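Long-range contact in sortase (Streptomyces avermitilis, PDB 5GO5), which is a class E housekeeping sortase, a cysteine transpeptidase that probably joins surface proteins to the cell wall through an acyl-thioester intermediate: residues T126-Y131 and S187-E192. Residues are numbered along the deposited sequence; the frame is centred on the assembly and turned at random.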
loop_
_atom_site.group_PDB
_atom_site.type_symbol
_atom_site.label_atom_id
_atom_site.label_comp_id
_atom_site.label_asym_id
_atom_site.label_seq_id
_atom_site.Cartn_x
_atom_site.Cartn_y
_atom_site.Cartn_z
ATOM N N THR A 126 10.405 9.483 9.954
ATOM C CA THR A 126 11.368 8.942 10.952
ATOM C C THR A 126 12.016 7.656 10.460
ATOM O O THR A 126 13.242 7.451 10.632
ATOM C CB THR A 126 10.663 8.705 12.263
ATOM O OG1 THR A 126 10.273 9.977 12.781
ATOM C CG2 THR A 126 11.546 8.019 13.296
ATOM N N THR A 127 11.184 6.783 9.910
ATOM C CA THR A 127 11.588 5.435 9.499
ATOM C C THR A 127 11.193 5.124 8.065
ATOM O O THR A 127 10.114 5.521 7.610
ATOM C CB THR A 127 10.923 4.402 10.435
ATOM O OG1 THR A 127 11.240 4.706 11.816
ATOM C CG2 THR A 127 11.289 2.971 10.140
ATOM N N TRP A 128 12.066 4.398 7.375
ATOM C CA TRP A 128 11.789 3.817 6.110
ATOM C C TRP A 128 11.356 2.380 6.317
ATOM O O TRP A 128 12.084 1.608 6.906
ATOM C CB TRP A 128 13.037 3.739 5.254
ATOM C CG TRP A 128 13.482 5.077 4.679
ATOM C CD1 TRP A 128 14.542 5.819 5.073
ATOM C CD2 TRP A 128 12.879 5.766 3.589
ATOM N NE1 TRP A 128 14.650 6.960 4.285
ATOM C CE2 TRP A 128 13.638 6.939 3.358
ATOM C CE3 TRP A 128 11.785 5.496 2.772
ATOM C CZ2 TRP A 128 13.318 7.839 2.360
ATOM C CZ3 TRP A 128 11.489 6.375 1.763
ATOM C CH2 TRP A 128 12.240 7.531 1.579
ATOM N N PHE A 129 10.201 2.033 5.763
ATOM C CA PHE A 129 9.635 0.689 5.847
ATOM C C PHE A 129 9.679 0.094 4.467
ATOM O O PHE A 129 9.093 0.665 3.531
ATOM C CB PHE A 129 8.164 0.782 6.312
ATOM C CG PHE A 129 7.978 1.395 7.669
ATOM C CD1 PHE A 129 7.915 2.781 7.825
ATOM C CD2 PHE A 129 7.907 0.585 8.809
ATOM C CE1 PHE A 129 7.743 3.352 9.091
ATOM C CE2 PHE A 129 7.716 1.154 10.079
ATOM C CZ PHE A 129 7.642 2.530 10.208
ATOM N N THR A 130 10.298 -1.082 4.316
ATOM C CA THR A 130 10.294 -1.782 3.057
ATOM C C THR A 130 9.433 -3.012 3.164
ATOM O O THR A 130 9.788 -3.930 3.908
ATOM C CB THR A 130 11.711 -2.221 2.627
ATOM O OG1 THR A 130 12.526 -1.051 2.486
ATOM C CG2 THR A 130 11.689 -2.931 1.322
ATOM N N TYR A 131 8.331 -3.022 2.407
ATOM C CA TYR A 131 7.493 -4.183 2.260
ATOM C C TYR A 131 7.808 -4.909 0.962
ATOM O O TYR A 131 8.223 -4.281 -0.022
ATOM C CB TYR A 131 6.023 -3.785 2.282
ATOM C CG TYR A 131 5.480 -3.301 3.595
ATOM C CD1 TYR A 131 5.612 -1.971 4.000
ATOM C CD2 TYR A 131 4.798 -4.176 4.476
ATOM C CE1 TYR A 131 5.065 -1.512 5.206
ATOM C CE2 TYR A 131 4.250 -3.714 5.670
ATOM C CZ TYR A 131 4.388 -2.393 6.041
ATOM O OH TYR A 131 3.798 -2.005 7.236
ATOM N N SER A 187 12.000 -5.007 6.012
ATOM C CA SER A 187 13.048 -4.276 6.698
ATOM C C SER A 187 12.593 -2.886 7.091
ATOM O O SER A 187 11.610 -2.370 6.563
ATOM C CB SER A 187 14.307 -4.267 5.852
ATOM O OG SER A 187 14.087 -3.681 4.622
ATOM N N THR A 188 13.297 -2.343 8.066
ATOM C CA THR A 188 13.150 -0.954 8.485
ATOM C C THR A 188 14.542 -0.339 8.584
ATOM O O THR A 188 15.518 -1.041 8.844
ATOM C CB THR A 188 12.479 -0.814 9.864
ATOM O OG1 THR A 188 13.215 -1.593 10.868
ATOM C CG2 THR A 188 11.077 -1.233 9.826
ATOM N N GLN A 189 14.618 0.983 8.419
ATOM C CA GLN A 189 15.856 1.710 8.785
ATOM C C GLN A 189 15.493 3.147 9.057
ATOM O O GLN A 189 14.500 3.670 8.527
ATOM C CB GLN A 189 16.933 1.597 7.725
ATOM C CG GLN A 189 16.664 2.298 6.413
ATOM C CD GLN A 189 17.745 2.044 5.374
ATOM O OE1 GLN A 189 17.984 0.905 4.972
ATOM N NE2 GLN A 189 18.389 3.118 4.893
ATOM N N PRO A 190 16.294 3.844 9.867
ATOM C CA PRO A 190 16.011 5.245 10.120
ATOM C C PRO A 190 16.309 6.134 8.925
ATOM O O PRO A 190 17.139 5.809 8.065
ATOM C CB PRO A 190 16.963 5.622 11.269
ATOM C CG PRO A 190 17.727 4.421 11.588
ATOM C CD PRO A 190 17.481 3.351 10.609
ATOM N N VAL A 191 15.569 7.235 8.829
ATOM C CA VAL A 191 15.841 8.205 7.753
ATOM C C VAL A 191 17.269 8.806 7.869
ATOM O O VAL A 191 17.858 9.140 6.862
ATOM C CB VAL A 191 14.797 9.314 7.668
ATOM C CG1 VAL A 191 13.414 8.720 7.364
ATOM C CG2 VAL A 191 14.827 10.187 8.899
ATOM N N GLU A 192 17.860 8.821 9.074
ATOM C CA GLU A 192 19.324 9.154 9.202
ATOM C C GLU A 192 20.285 8.286 8.409
ATOM O O GLU A 192 21.363 8.755 8.011
ATOM C CB GLU A 192 19.819 9.100 10.646
ATOM C CG GLU A 192 19.301 10.171 11.550
ATOM C CD GLU A 192 17.901 9.945 12.034
ATOM O OE1 GLU A 192 17.256 8.920 11.674
ATOM O OE2 GLU A 192 17.429 10.799 12.791
HETATM O O HOH W 1 14.887 8.465 12.612
HETATM O O HOH W 2 16.497 9.148 4.283
#
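Trp128 and Gln189 form a hydrogen-bonded antiparallel pair, exchanging two backbone bonds: Trp128 N reaches Gln189 O at 2.8 Å, and Gln189 N returns to Trp128 O. Thr130 and Ser187, two residues further on, form the next hydrogen-bonded pair, with a shorter bond from Thr130 N to Ser187 O and a longer one, 3.2 Å, from Ser187 N to Thr130 O. At the other end, where the second strand gives way to a 3-10 turn, Val191 N still finds Thr126 O at 3.0 Å, though it comes in from above the carbonyl plane. Between the bonded pairs, Thr188 CA lies 3.2 Å from Trp128 O in a CA-H...O contact. This ladder joins the start of strand 127-140 to the end of strand 178-190, neighbours in the sortase beta-barrel, at a surface part of the fold away from the active site.

Two waters extend the polar network. One gives its hydrogens to Thr126 O and Glu192 OE1; the other sits in the plane of the indole, accepts from Trp128 NE1 at 2.9 Å and donates to Val191 O.

Apolar contacts lie on both faces. The first torsion of Trp128 (chi1 -74°), with CG anti to the carbonyl carbon, brings the CD1-NE1 side of the indole against Val191. Val191 CG1 lies 3.8 Å from Trp128 NE1, the two side chains crossing at about a right angle; Val121, Pro196 and Leu199 also touch the tryptophan side chain. Replacing Trp128 by an alanine is likely to leave the CG1 of Val191 without its indole neighbour and the water on Val191 O without its N-H donor. On the other face, Thr188 CG2 approaches Phe129 CD2 at 3.8 Å, while Thr127 CG2 lies over one face of the same phenyl ring, offset toward its rim.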